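Local coordinates for protein UDP-L-Rhamnose Synthase (Acanthamoeba polyphaga mimivirus, PDB 7JID) that makes UDP-L-rhamnose in a giant virus, binding NADP on a Rossmann-fold domain beside the nucleotide-sugar pocket, at residues S57-T62 with Y88-L93; R45-I50 with A94-K99; L158-R163 with P200-M205; K21-E24 with Q29-G32. All blocks are in the same frame, centred on the assembly; numbering follows the deposited sequence.

Interaction 1. Residues S57-T62 with Y88-L93. With NAP (NADP nicotinamide-adenine-dinucleotide phosphate), chain D.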
loop_
_atom_site.group_PDB
_atom_site.type_symbol
_atom_site.label_atom_id
_atom_site.label_comp_id
_atom_site.label_asym_id
_atom_site.label_seq_id
_atom_site.Cartn_x
_atom_site.Cartn_y
_atom_site.Cartn_z
ATOM N N SER A 57 -17.206 6.335 0.206
ATOM C CA SER A 57 -16.475 5.120 -0.195
ATOM C C SER A 57 -16.928 3.944 0.685
ATOM O O SER A 57 -16.592 3.920 1.892
ATOM C CB SER A 57 -14.990 5.297 -0.115
ATOM O OG SER A 57 -14.339 4.083 -0.501
ATOM N N PHE A 58 -17.584 2.979 0.065
ATOM C CA PHE A 58 -17.951 1.675 0.673
ATOM C C PHE A 58 -17.303 0.548 -0.098
ATOM O O PHE A 58 -17.991 -0.433 -0.389
ATOM C CB PHE A 58 -19.465 1.550 0.786
ATOM C CG PHE A 58 -20.076 2.702 1.526
ATOM C CD1 PHE A 58 -19.762 2.928 2.852
ATOM C CD2 PHE A 58 -20.871 3.634 0.868
ATOM C CE1 PHE A 58 -20.261 4.020 3.545
ATOM C CE2 PHE A 58 -21.398 4.706 1.573
ATOM C CZ PHE A 58 -21.065 4.923 2.885
ATOM N N ILE A 59 -16.035 0.728 -0.447
ATOM C CA ILE A 59 -15.342 -0.225 -1.345
ATOM C C ILE A 59 -14.341 -1.024 -0.515
ATOM O O ILE A 59 -13.794 -0.535 0.495
ATOM C CB ILE A 59 -14.652 0.426 -2.551
ATOM C CG1 ILE A 59 -13.433 1.243 -2.118
ATOM C CG2 ILE A 59 -15.665 1.230 -3.365
ATOM C CD1 ILE A 59 -12.655 1.887 -3.239
ATOM N N GLY A 60 -13.988 -2.165 -1.080
ATOM C CA GLY A 60 -12.862 -2.981 -0.600
ATOM C C GLY A 60 -12.958 -4.388 -1.119
ATOM O O GLY A 60 -13.940 -4.726 -1.807
ATOM N N ARG A 61 -11.965 -5.182 -0.780
ATOM C CA ARG A 61 -11.880 -6.577 -1.252
ATOM C C ARG A 61 -11.738 -7.443 -0.015
ATOM O O ARG A 61 -10.714 -7.349 0.648
ATOM C CB ARG A 61 -10.763 -6.736 -2.283
ATOM C CG ARG A 61 -10.771 -8.088 -2.979
ATOM C CD ARG A 61 -11.928 -8.297 -3.940
ATOM N NE ARG A 61 -12.217 -7.089 -4.691
ATOM C CZ ARG A 61 -13.340 -6.819 -5.333
ATOM N NH1 ARG A 61 -13.505 -5.642 -5.921
ATOM N NH2 ARG A 61 -14.325 -7.706 -5.369
ATOM N N THR A 62 -12.807 -8.149 0.337
ATOM C CA THR A 62 -12.953 -8.759 1.691
ATOM C C THR A 62 -13.460 -10.195 1.623
ATOM O O THR A 62 -13.637 -10.791 2.708
ATOM C CB THR A 62 -13.879 -7.941 2.578
ATOM O OG1 THR A 62 -15.197 -7.941 2.003
ATOM C CG2 THR A 62 -13.312 -6.553 2.812
ATOM N N TYR A 88 -5.074 1.520 -2.612
ATOM C CA TYR A 88 -4.917 2.451 -3.747
ATOM C C TYR A 88 -6.218 3.178 -4.091
ATOM O O TYR A 88 -6.183 4.453 -4.220
ATOM C CB TYR A 88 -4.290 1.767 -4.961
ATOM C CG TYR A 88 -3.968 2.737 -6.073
ATOM C CD1 TYR A 88 -2.937 3.660 -5.933
ATOM C CD2 TYR A 88 -4.767 2.833 -7.186
ATOM C CE1 TYR A 88 -2.658 4.591 -6.919
ATOM C CE2 TYR A 88 -4.495 3.762 -8.190
ATOM C CZ TYR A 88 -3.456 4.670 -8.040
ATOM O OH TYR A 88 -3.238 5.628 -8.988
ATOM N N GLY A 89 -7.325 2.472 -4.344
ATOM C CA GLY A 89 -8.619 3.089 -4.692
ATOM C C GLY A 89 -9.003 4.147 -3.658
ATOM O O GLY A 89 -9.297 5.296 -4.015
ATOM N N PRO A 90 -9.042 3.806 -2.353
ATOM C CA PRO A 90 -9.367 4.803 -1.330
ATOM C C PRO A 90 -8.435 6.031 -1.366
ATOM O O PRO A 90 -8.925 7.122 -1.176
ATOM C CB PRO A 90 -9.209 3.979 -0.026
ATOM C CG PRO A 90 -9.643 2.588 -0.450
ATOM C CD PRO A 90 -8.971 2.421 -1.810
ATOM N N LEU A 91 -7.142 5.860 -1.605
ATOM C CA LEU A 91 -6.204 6.991 -1.648
ATOM C C LEU A 91 -6.548 7.867 -2.868
ATOM O O LEU A 91 -6.426 9.113 -2.738
ATOM C CB LEU A 91 -4.768 6.499 -1.670
ATOM C CG LEU A 91 -4.044 6.520 -0.328
ATOM C CD1 LEU A 91 -3.744 7.942 0.114
ATOM C CD2 LEU A 91 -4.841 5.792 0.729
ATOM N N CYS A 92 -6.897 7.271 -4.009
ATOM C CA CYS A 92 -7.278 8.022 -5.240
ATOM C C CYS A 92 -8.477 8.923 -4.916
ATOM O O CYS A 92 -8.454 10.171 -5.218
ATOM C CB CYS A 92 -7.637 7.075 -6.370
ATOM S SG CYS A 92 -6.180 6.287 -7.103
ATOM N N LEU A 93 -9.478 8.361 -4.237
ATOM C CA LEU A 93 -10.655 9.138 -3.791
ATOM C C LEU A 93 -10.233 10.259 -2.853
ATOM O O LEU A 93 -10.714 11.425 -3.048
ATOM C CB LEU A 93 -11.661 8.196 -3.143
ATOM C CG LEU A 93 -12.248 7.085 -4.006
ATOM C CD1 LEU A 93 -13.286 6.361 -3.192
ATOM C CD2 LEU A 93 -12.907 7.629 -5.269
HETATM P PA NAP D . -19.107 -5.727 -0.314
HETATM O O1A NAP D . -20.554 -6.159 -0.271
HETATM O O2A NAP D . -18.096 -6.646 -0.927
HETATM O O5B NAP D . -19.170 -4.334 -1.064
HETATM C C5B NAP D . -17.985 -3.748 -1.603
HETATM C C4B NAP D . -18.214 -2.951 -2.878
HETATM O O4B NAP D . -17.038 -2.256 -3.271
HETATM C C3B NAP D . -18.606 -3.910 -3.994
HETATM O O3B NAP D . -19.796 -3.305 -4.552
HETATM C C2B NAP D . -17.410 -3.827 -4.934
HETATM O O2B NAP D . -17.871 -3.829 -6.251
HETATM C C1B NAP D . -16.807 -2.452 -4.652
HETATM N N9A NAP D . -15.417 -2.221 -4.994
HETATM C C8A NAP D . -14.361 -2.889 -4.554
HETATM N N7A NAP D . -13.235 -2.366 -5.044
HETATM C C5A NAP D . -13.588 -1.341 -5.831
HETATM C C6A NAP D . -12.873 -0.434 -6.643
HETATM N N6A NAP D . -11.564 -0.524 -6.699
HETATM N N1A NAP D . -13.617 0.489 -7.344
HETATM C C2A NAP D . -14.951 0.526 -7.220
HETATM N N3A NAP D . -15.715 -0.300 -6.488
HETATM C C4A NAP D . -15.029 -1.234 -5.773
HETATM O O3 NAP D . -18.462 -5.333 1.109
HETATM P PN NAP D . -19.155 -4.464 2.294
HETATM O O1N NAP D . -19.074 -5.459 3.440
HETATM O O2N NAP D . -20.339 -3.676 1.921
HETATM O O5D NAP D . -17.957 -3.482 2.625
HETATM C C5D NAP D . -17.698 -2.158 2.181
HETATM C C4D NAP D . -16.189 -1.863 2.435
HETATM O O4D NAP D . -16.111 -0.772 3.297
HETATM C C3D NAP D . -15.575 -3.037 3.167
HETATM O O3D NAP D . -14.102 -2.955 3.242
HETATM C C2D NAP D . -16.409 -2.786 4.446
HETATM O O2D NAP D . -16.015 -3.417 5.673
HETATM C C1D NAP D . -16.342 -1.291 4.612
HETATM P P2B NAP D . -17.401 -4.938 -7.284
HETATM O O1X NAP D . -18.136 -6.181 -7.024
HETATM O O2X NAP D . -17.944 -4.238 -8.543
HETATM O O3X NAP D . -15.883 -5.155 -7.309
#
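Ile59 meets Pro90 and Ser57 meets Leu93 where the end of strand 54-57 and the loop after it pass helix 79-99. The close part is van der Waals packing. Leu93 CD1 lies 3.7 Å from Ser57 CB and equally near Ser57 OG, so the methyl rests against the whole short side chain. The tip of Ile59 makes a longer contact, CD1 standing 4.0 Å from Pro90 CD at the proline ring. With chi1 at 70°, CG1 of Ile59 sits between the backbone N and the carbonyl carbon and reaches toward the helix, while CG2 turns to the NADP adenine, 3.5 Å from its N3A. One residue thus wedges between helix and cofactor. Gly60 to Thr62 leave the helix and follow the cofactor instead, and of these three Arg61 alone is partly exposed. Arg61 bends at chi2 and chi3 and delivers NH1 to phosphate oxygen O3X of NADP at 2.8 Å, almost straight at 177° and in the guanidinium plane; this is the 2'-phosphate that distinguishes NADP from NAD. Asp85, on helix 79-99, forms a salt bridge with Arg61 NE. Behind the packed part, Leu93 also touches Phe9 of strand 5-9 and Leu104 of strand 103-109, and Pro90 reaches Met150 of helix 138-150; Tyr88, Leu91 and Cys92 face the second subunit.

Interaction 2. Residues R45-I50 with A94-K99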
loop_
_atom_site.group_PDB
_atom_site.type_symbol
_atom_site.label_atom_id
_atom_site.label_comp_id
_atom_site.label_asym_id
_atom_site.label_seq_id
_atom_site.Cartn_x
_atom_site.Cartn_y
_atom_site.Cartn_z
ATOM N N ARG A 45 -12.609 12.509 -13.801
ATOM C CA ARG A 45 -13.599 12.889 -14.840
ATOM C C ARG A 45 -15.001 12.806 -14.226
ATOM O O ARG A 45 -15.808 13.743 -14.456
ATOM C CB ARG A 45 -13.462 12.025 -16.096
ATOM C CG ARG A 45 -12.258 12.360 -16.971
ATOM C CD ARG A 45 -12.355 11.611 -18.312
ATOM N NE ARG A 45 -12.305 10.149 -18.223
ATOM C CZ ARG A 45 -11.184 9.419 -18.117
ATOM N NH1 ARG A 45 -9.999 10.006 -18.075
ATOM N NH2 ARG A 45 -11.250 8.101 -18.043
ATOM N N GLU A 46 -15.305 11.738 -13.485
ATOM C CA GLU A 46 -16.669 11.521 -12.932
ATOM C C GLU A 46 -16.977 12.619 -11.915
ATOM O O GLU A 46 -18.096 13.177 -11.958
ATOM C CB GLU A 46 -16.842 10.139 -12.314
ATOM C CG GLU A 46 -18.263 9.877 -11.863
ATOM C CD GLU A 46 -18.576 8.411 -11.652
ATOM O OE1 GLU A 46 -17.686 7.699 -11.160
ATOM O OE2 GLU A 46 -19.684 7.963 -11.984
ATOM N N ILE A 47 -16.042 12.917 -11.030
ATOM C CA ILE A 47 -16.229 13.932 -9.961
ATOM C C ILE A 47 -16.357 15.318 -10.590
ATOM O O ILE A 47 -17.229 16.080 -10.157
ATOM C CB ILE A 47 -15.098 13.833 -8.934
ATOM C CG1 ILE A 47 -15.382 12.613 -8.065
ATOM C CG2 ILE A 47 -14.970 15.092 -8.121
ATOM C CD1 ILE A 47 -14.340 12.297 -7.027
ATOM N N SER A 48 -15.540 15.604 -11.598
ATOM C CA SER A 48 -15.532 16.921 -12.271
ATOM C C SER A 48 -16.869 17.138 -12.978
ATOM O O SER A 48 -17.321 18.307 -12.986
ATOM C CB SER A 48 -14.355 17.013 -13.211
ATOM O OG SER A 48 -14.336 18.302 -13.799
ATOM N N GLU A 49 -17.475 16.083 -13.525
ATOM C CA GLU A 49 -18.743 16.129 -14.313
ATOM C C GLU A 49 -19.963 16.107 -13.376
ATOM O O GLU A 49 -20.883 16.933 -13.553
ATOM C CB GLU A 49 -18.843 14.972 -15.310
ATOM C CG GLU A 49 -20.278 14.565 -15.600
ATOM C CD GLU A 49 -20.595 13.836 -16.897
ATOM O OE1 GLU A 49 -20.655 14.504 -17.957
ATOM O OE2 GLU A 49 -20.855 12.609 -16.838
ATOM N N ILE A 50 -20.000 15.192 -12.410
ATOM C CA ILE A 50 -21.182 15.029 -11.511
ATOM C C ILE A 50 -21.286 16.223 -10.547
ATOM O O ILE A 50 -22.424 16.556 -10.194
ATOM C CB ILE A 50 -21.130 13.682 -10.761
ATOM C CG1 ILE A 50 -21.265 12.489 -11.712
ATOM C CG2 ILE A 50 -22.176 13.637 -9.649
ATOM C CD1 ILE A 50 -22.511 12.497 -12.587
ATOM N N ALA A 94 -9.339 10.009 -1.889
ATOM C CA ALA A 94 -8.846 11.063 -0.973
ATOM C C ALA A 94 -8.187 12.189 -1.783
ATOM O O ALA A 94 -8.562 13.385 -1.600
ATOM C CB ALA A 94 -7.898 10.541 0.054
ATOM N N PHE A 95 -7.263 11.852 -2.669
ATOM C CA PHE A 95 -6.492 12.891 -3.390
ATOM C C PHE A 95 -7.458 13.726 -4.223
ATOM O O PHE A 95 -7.323 14.957 -4.256
ATOM C CB PHE A 95 -5.445 12.303 -4.325
ATOM C CG PHE A 95 -4.162 11.920 -3.630
ATOM C CD1 PHE A 95 -3.361 12.866 -3.052
ATOM C CD2 PHE A 95 -3.771 10.598 -3.541
ATOM C CE1 PHE A 95 -2.209 12.530 -2.362
ATOM C CE2 PHE A 95 -2.599 10.263 -2.897
ATOM C CZ PHE A 95 -1.822 11.209 -2.284
ATOM N N ILE A 96 -8.344 13.072 -4.940
ATOM C CA ILE A 96 -9.219 13.774 -5.928
ATOM C C ILE A 96 -10.314 14.532 -5.186
ATOM O O ILE A 96 -10.564 15.723 -5.528
ATOM C CB ILE A 96 -9.759 12.787 -6.968
ATOM C CG1 ILE A 96 -8.633 12.206 -7.842
ATOM C CG2 ILE A 96 -10.806 13.468 -7.832
ATOM C CD1 ILE A 96 -9.091 11.006 -8.647
ATOM N N CYS A 97 -10.940 13.954 -4.159
ATOM C CA CYS A 97 -11.953 14.721 -3.373
ATOM C C CYS A 97 -11.304 15.963 -2.760
ATOM O O CYS A 97 -11.935 17.032 -2.853
ATOM C CB CYS A 97 -12.653 13.851 -2.342
ATOM S SG CYS A 97 -13.720 12.673 -3.159
ATOM N N GLN A 98 -10.087 15.848 -2.231
ATOM C CA GLN A 98 -9.357 16.969 -1.613
ATOM C C GLN A 98 -9.145 18.056 -2.662
ATOM O O GLN A 98 -9.398 19.254 -2.364
ATOM C CB GLN A 98 -8.040 16.485 -1.048
ATOM C CG GLN A 98 -7.253 17.601 -0.397
ATOM C CD GLN A 98 -5.940 17.107 0.133
ATOM O OE1 GLN A 98 -5.045 16.664 -0.607
ATOM N NE2 GLN A 98 -5.772 17.278 1.426
ATOM N N LYS A 99 -8.693 17.674 -3.853
ATOM C CA LYS A 99 -8.408 18.676 -4.902
ATOM C C LYS A 99 -9.674 19.472 -5.204
ATOM O O LYS A 99 -9.536 20.715 -5.340
ATOM C CB LYS A 99 -7.884 17.989 -6.160
ATOM C CG LYS A 99 -7.859 18.859 -7.415
ATOM C CD LYS A 99 -7.201 18.139 -8.597
ATOM C CE LYS A 99 -7.177 18.956 -9.873
ATOM N NZ LYS A 99 -6.526 18.212 -10.983
#
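Small apolar packing between two helices defines this contact, in which Ile47 of helix 40-50 meets Ile96 and Cys97 near the C-terminal end of helix 79-99, about 24 Å from the centre of the chain, measured from the centre of the contact. A single methyl does the touching on one side. Ile47 CD1 lies 3.8 Å from Ile96 CG2 and 3.9 Å from Cys97 SG, seated at two consecutive residues of the facing helix. The Ile47 side chain is extended at chi2 (177°), which carries CD1 away from its own backbone and across to the other helix, whereas Ile96 answers with the methyl branched directly from CB. The two isoleucines cross at a slant. Ile96 also packs on Val43 and Glu44 one turn earlier on helix 40-50, and Ile47 on Ile102, which widens the patch. At its margin a salt bridge from Lys99 NZ to Glu44 also joins the two helices. Phe95, from another side of helix 79-99, stacks its ring on Phe152 of the second subunit. All three touching side chains are buried, and carbon and sulfur meet at ordinary van der Waals distances; where Ile47, Ile96 and Cys97 meet, the chemistry implies hydrophobic burial and fit of shape.

Interaction 3. Residues L158-R163 with P200-M205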
loop_
_atom_site.group_PDB
_atom_site.type_symbol
_atom_site.label_atom_id
_atom_site.label_comp_id
_atom_site.label_asym_id
_atom_site.label_seq_id
_atom_site.Cartn_x
_atom_site.Cartn_y
_atom_site.Cartn_z
ATOM N N LEU A 158 -13.353 11.933 6.197
ATOM C CA LEU A 158 -13.902 11.271 7.381
ATOM C C LEU A 158 -13.528 9.782 7.284
ATOM O O LEU A 158 -14.093 9.115 6.403
ATOM C CB LEU A 158 -15.419 11.470 7.449
ATOM C CG LEU A 158 -16.135 10.894 8.671
ATOM C CD1 LEU A 158 -15.594 11.513 9.947
ATOM C CD2 LEU A 158 -17.629 11.073 8.501
ATOM N N ASN A 159 -12.679 9.304 8.178
ATOM C CA ASN A 159 -12.185 7.907 8.217
ATOM C C ASN A 159 -12.897 7.180 9.363
ATOM O O ASN A 159 -12.511 7.351 10.509
ATOM C CB ASN A 159 -10.668 7.915 8.256
ATOM C CG ASN A 159 -10.096 6.565 8.620
ATOM O OD1 ASN A 159 -10.565 5.562 8.092
ATOM N ND2 ASN A 159 -9.053 6.579 9.423
ATOM N N LEU A 160 -13.855 6.343 9.044
ATOM C CA LEU A 160 -14.673 5.664 10.077
ATOM C C LEU A 160 -14.188 4.213 10.234
ATOM O O LEU A 160 -14.136 3.466 9.245
ATOM C CB LEU A 160 -16.162 5.679 9.732
ATOM C CG LEU A 160 -16.759 7.082 9.637
ATOM C CD1 LEU A 160 -18.222 6.996 9.293
ATOM C CD2 LEU A 160 -16.497 7.906 10.896
ATOM N N ARG A 161 -13.715 3.868 11.424
ATOM C CA ARG A 161 -13.296 2.477 11.708
ATOM C C ARG A 161 -14.439 1.624 12.259
ATOM O O ARG A 161 -14.782 1.675 13.464
ATOM C CB ARG A 161 -12.130 2.552 12.694
ATOM C CG ARG A 161 -10.883 3.246 12.196
ATOM C CD ARG A 161 -9.888 3.126 13.319
ATOM N NE ARG A 161 -8.637 3.793 13.138
ATOM C CZ ARG A 161 -7.862 4.236 14.123
ATOM N NH1 ARG A 161 -8.298 4.205 15.375
ATOM N NH2 ARG A 161 -6.685 4.756 13.820
ATOM N N ILE A 162 -15.111 0.858 11.386
ATOM C CA ILE A 162 -16.140 -0.113 11.842
ATOM C C ILE A 162 -15.432 -1.447 12.109
ATOM O O ILE A 162 -14.344 -1.676 11.555
ATOM C CB ILE A 162 -17.302 -0.252 10.852
ATOM C CG1 ILE A 162 -16.813 -0.714 9.477
ATOM C CG2 ILE A 162 -18.095 1.046 10.813
ATOM C CD1 ILE A 162 -17.925 -1.358 8.669
ATOM N N ARG A 163 -16.088 -2.277 12.872
ATOM C CA ARG A 163 -15.644 -3.676 13.027
ATOM C C ARG A 163 -16.830 -4.604 13.015
ATOM O O ARG A 163 -17.880 -4.264 13.602
ATOM C CB ARG A 163 -14.888 -3.873 14.330
ATOM C CG ARG A 163 -13.653 -3.011 14.445
ATOM C CD ARG A 163 -12.819 -3.337 15.679
ATOM N NE ARG A 163 -12.180 -4.645 15.552
ATOM C CZ ARG A 163 -12.268 -5.681 16.386
ATOM N NH1 ARG A 163 -13.155 -5.710 17.355
ATOM N NH2 ARG A 163 -11.551 -6.755 16.165
ATOM N N PRO A 200 -27.184 5.893 10.380
ATOM C CA PRO A 200 -27.695 7.256 10.509
ATOM C C PRO A 200 -26.689 8.250 11.073
ATOM O O PRO A 200 -26.690 9.396 10.676
ATOM C CB PRO A 200 -28.872 7.073 11.474
ATOM C CG PRO A 200 -29.352 5.668 11.180
ATOM C CD PRO A 200 -28.059 4.897 10.994
ATOM N N VAL A 201 -25.871 7.815 12.032
ATOM C CA VAL A 201 -24.821 8.662 12.620
ATOM C C VAL A 201 -23.805 8.988 11.518
ATOM O O VAL A 201 -23.382 10.155 11.430
ATOM C CB VAL A 201 -24.205 7.931 13.814
ATOM C CG1 VAL A 201 -22.972 8.600 14.310
ATOM C CG2 VAL A 201 -25.199 7.749 14.961
ATOM N N MET A 202 -23.409 7.984 10.732
ATOM C CA MET A 202 -22.372 8.178 9.694
ATOM C C MET A 202 -22.903 9.227 8.702
ATOM O O MET A 202 -22.152 10.138 8.347
ATOM C CB MET A 202 -22.045 6.875 8.968
ATOM C CG MET A 202 -21.300 7.130 7.689
ATOM S SD MET A 202 -20.743 5.641 6.932
ATOM C CE MET A 202 -22.299 4.958 6.445
ATOM N N ILE A 203 -24.157 9.074 8.288
ATOM C CA ILE A 203 -24.804 10.019 7.330
ATOM C C ILE A 203 -24.813 11.415 7.962
ATOM O O ILE A 203 -24.564 12.406 7.241
ATOM C CB ILE A 203 -26.210 9.546 6.925
ATOM C CG1 ILE A 203 -26.111 8.330 6.014
ATOM C CG2 ILE A 203 -26.975 10.683 6.248
ATOM C CD1 ILE A 203 -27.386 7.666 5.669
ATOM N N ASP A 204 -25.174 11.515 9.253
ATOM C CA ASP A 204 -25.209 12.824 9.950
ATOM C C ASP A 204 -23.823 13.477 9.885
ATOM O O ASP A 204 -23.697 14.667 9.610
ATOM C CB ASP A 204 -25.749 12.680 11.377
ATOM C CG ASP A 204 -26.055 14.027 12.021
ATOM O OD1 ASP A 204 -27.031 14.676 11.513
ATOM O OD2 ASP A 204 -25.287 14.466 12.929
ATOM N N MET A 205 -22.781 12.747 10.265
ATOM C CA MET A 205 -21.386 13.217 10.220
ATOM C C MET A 205 -20.989 13.717 8.808
ATOM O O MET A 205 -20.396 14.799 8.733
ATOM C CB MET A 205 -20.452 12.087 10.681
ATOM C CG MET A 205 -20.550 11.866 12.145
ATOM S SD MET A 205 -19.572 10.400 12.616
ATOM C CE MET A 205 -18.071 11.255 13.084
#
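Leu158 meets Met205 where strand 157-162 of the parallel Rossmann sheet packs against helix 195-207, which lies on one face of that sheet. The strand 158-162 and helix 200-205 axes run nearly antiparallel, at 166°, and approach to 10.8 Å, as expected for a helix layered on a parallel sheet. Leu158 sends CD2 to Met205 CB at 3.7 Å, and its other methyl, CD1, to Met205 CE at 4.0 Å. The two side chains cross at about a right angle, so the leucine fork meets both the root and the end of the methionine. Asn159 and, two residues on, Arg161 turn to the opposite face, where both use Asp147, the asparagine through a hydrogen bond and the arginine through a salt bridge. Leu160 faces the helix again, its CD2 reaching Met205 CE at 4.3 Å and its CD1 turned to Met202. Phe214 of the adjoining strand 212-215 touches Leu158, Leu160 and Met205 and extends this apolar layer. Arg163, just past the strand, touches the UDP-rhamnose ligand, so the same chain segment leads from the apolar core into the sugar-nucleotide pocket. On the helix, Met202 holds CG anti to the backbone N (chi1 164°), and with an extended chi2 (173°) this runs CB, CG and SD past the Leu160 methyl; the bend at chi3 moves only CE. The tightest pair is there: Leu160 CD1 stands only 3.5 Å from Met202 CG, closer than usual for two carbons, with SD at 3.7 Å from the same methyl.

Interaction 4. Residues K21-E24 with Q29-G32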
loop_
_atom_site.group_PDB
_atom_site.type_symbol
_atom_site.label_atom_id
_atom_site.label_comp_id
_atom_site.label_asym_id
_atom_site.label_seq_id
_atom_site.Cartn_x
_atom_site.Cartn_y
_atom_site.Cartn_z
ATOM N N LYS A 21 -29.896 3.500 0.210
ATOM C CA LYS A 21 -31.353 3.386 0.516
ATOM C C LYS A 21 -31.769 4.425 1.552
ATOM O O LYS A 21 -32.829 5.062 1.357
ATOM C CB LYS A 21 -31.717 1.997 1.033
ATOM C CG LYS A 21 -32.439 1.136 0.015
ATOM C CD LYS A 21 -31.883 -0.265 -0.103
ATOM C CE LYS A 21 -32.203 -0.912 -1.436
ATOM N NZ LYS A 21 -31.138 -1.854 -1.843
ATOM N N ILE A 22 -30.985 4.581 2.622
ATOM C CA ILE A 22 -31.283 5.549 3.707
ATOM C C ILE A 22 -31.144 6.979 3.179
ATOM O O ILE A 22 -31.962 7.804 3.557
ATOM C CB ILE A 22 -30.404 5.294 4.942
ATOM C CG1 ILE A 22 -30.793 3.954 5.570
ATOM C CG2 ILE A 22 -30.500 6.456 5.926
ATOM C CD1 ILE A 22 -29.738 3.343 6.451
ATOM N N LEU A 23 -30.129 7.289 2.363
ATOM C CA LEU A 23 -29.941 8.657 1.817
ATOM C C LEU A 23 -31.179 9.029 0.988
ATOM O O LEU A 23 -31.618 10.208 1.062
ATOM C CB LEU A 23 -28.652 8.695 0.985
ATOM C CG LEU A 23 -27.349 8.893 1.781
ATOM C CD1 LEU A 23 -26.148 8.727 0.860
ATOM C CD2 LEU A 23 -27.263 10.236 2.471
ATOM N N GLU A 24 -31.739 8.051 0.276
ATOM C CA GLU A 24 -32.861 8.244 -0.676
ATOM C C GLU A 24 -34.165 8.421 0.111
ATOM O O GLU A 24 -34.939 9.327 -0.250
ATOM C CB GLU A 24 -32.889 7.103 -1.686
ATOM C CG GLU A 24 -31.857 7.322 -2.776
ATOM C CD GLU A 24 -31.968 6.413 -3.978
ATOM O OE1 GLU A 24 -32.340 5.237 -3.790
ATOM O OE2 GLU A 24 -31.657 6.880 -5.092
ATOM N N GLN A 29 -30.358 13.081 -3.179
ATOM C CA GLN A 29 -30.060 12.550 -4.528
ATOM C C GLN A 29 -28.789 11.695 -4.428
ATOM O O GLN A 29 -27.783 12.227 -4.055
ATOM C CB GLN A 29 -29.855 13.671 -5.535
ATOM C CG GLN A 29 -29.770 13.151 -6.967
ATOM C CD GLN A 29 -29.339 14.203 -7.962
ATOM O OE1 GLN A 29 -29.169 15.373 -7.629
ATOM N NE2 GLN A 29 -29.119 13.775 -9.196
ATOM N N VAL A 30 -28.884 10.418 -4.764
ATOM C CA VAL A 30 -27.745 9.468 -4.728
ATOM C C VAL A 30 -27.352 9.142 -6.169
ATOM O O VAL A 30 -28.245 8.741 -6.962
ATOM C CB VAL A 30 -28.134 8.213 -3.940
ATOM C CG1 VAL A 30 -27.097 7.121 -4.055
ATOM C CG2 VAL A 30 -28.392 8.560 -2.489
ATOM N N VAL A 31 -26.066 9.283 -6.472
ATOM C CA VAL A 31 -25.457 8.888 -7.776
ATOM C C VAL A 31 -24.505 7.725 -7.487
ATOM O O VAL A 31 -23.553 7.945 -6.720
ATOM C CB VAL A 31 -24.720 10.068 -8.437
ATOM C CG1 VAL A 31 -24.148 9.713 -9.806
ATOM C CG2 VAL A 31 -25.578 11.314 -8.541
ATOM N N GLY A 32 -24.813 6.533 -7.992
ATOM C CA GLY A 32 -23.860 5.407 -7.955
ATOM C C GLY A 32 -22.693 5.694 -8.880
ATOM O O GLY A 32 -22.934 5.919 -10.067
HETATM O O HOH W 1 -31.538 9.774 -5.562
#
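Val30 of strand 29-32 packs on Leu23 and Glu24 in the last turns of helix 14-25. Apolar packing comes first. One branch does the work: Val30 CG2 lies 3.5 Å from Leu23 CB, a close approach for two carbons, and 4.0 Å from Leu23 CD1. It meets Leu23 at the base of the side chain as well as at one end methyl, and the two side chains cross at about a right angle. The aliphatic part of Glu24 adds a second wall, its CG 3.7 Å from the same valine methyl. Val30 chi1, 171°, puts CG1 opposite the backbone N and turns CG2 to the helix, where it fits against both neighbours. The polar part of the contact runs through water. Glu24, extended beyond CG, brings its carboxylate alongside the strand, and a water links the two: it donates to Glu24 OE2 at 2.9 Å and accepts from the backbone N of Val30 at 2.8 Å. The exposed glutamate thus reaches the outermost strand's N-H indirectly. Backbone bonds join Gln29 and Val31 to strand 5-9 and, for Gln29, also to Met4 just before it. Further cover comes from helix 195-207, whose Ile203 touches Ile22 and Leu23, while Leu23 also packs on Trp6 of strand 5-9. Together these segments close the first beta-alpha-beta unit, strand 5-9, helix 14-25 and strand 29-32, the crossover that opens a Rossmann fold and here belongs to the NADP-binding domain.

From the N terminus, interaction 4 closes first, a short turn of the chain that completes the first beta-alpha-beta unit. Interaction 2 opens next, on helix 40-50, and spans a long loop; interaction 1 opens and closes within it, and both end on helix 79-99, in adjoining segments. Interaction 3 follows in series. No two loops cross. Spatial touches knit them: Ile203 of interaction 3 packs on Ile22 and Leu23 of interaction 4, Met202 on Phe58 of interaction 1, and Ile50 of interaction 2 on Val31. Interactions 3 and 4 tie helices to the parallel sheet, interaction 1 joins the strand end and the cofactor loop to helix 79-99, and interaction 2 pairs that helix with 40-50.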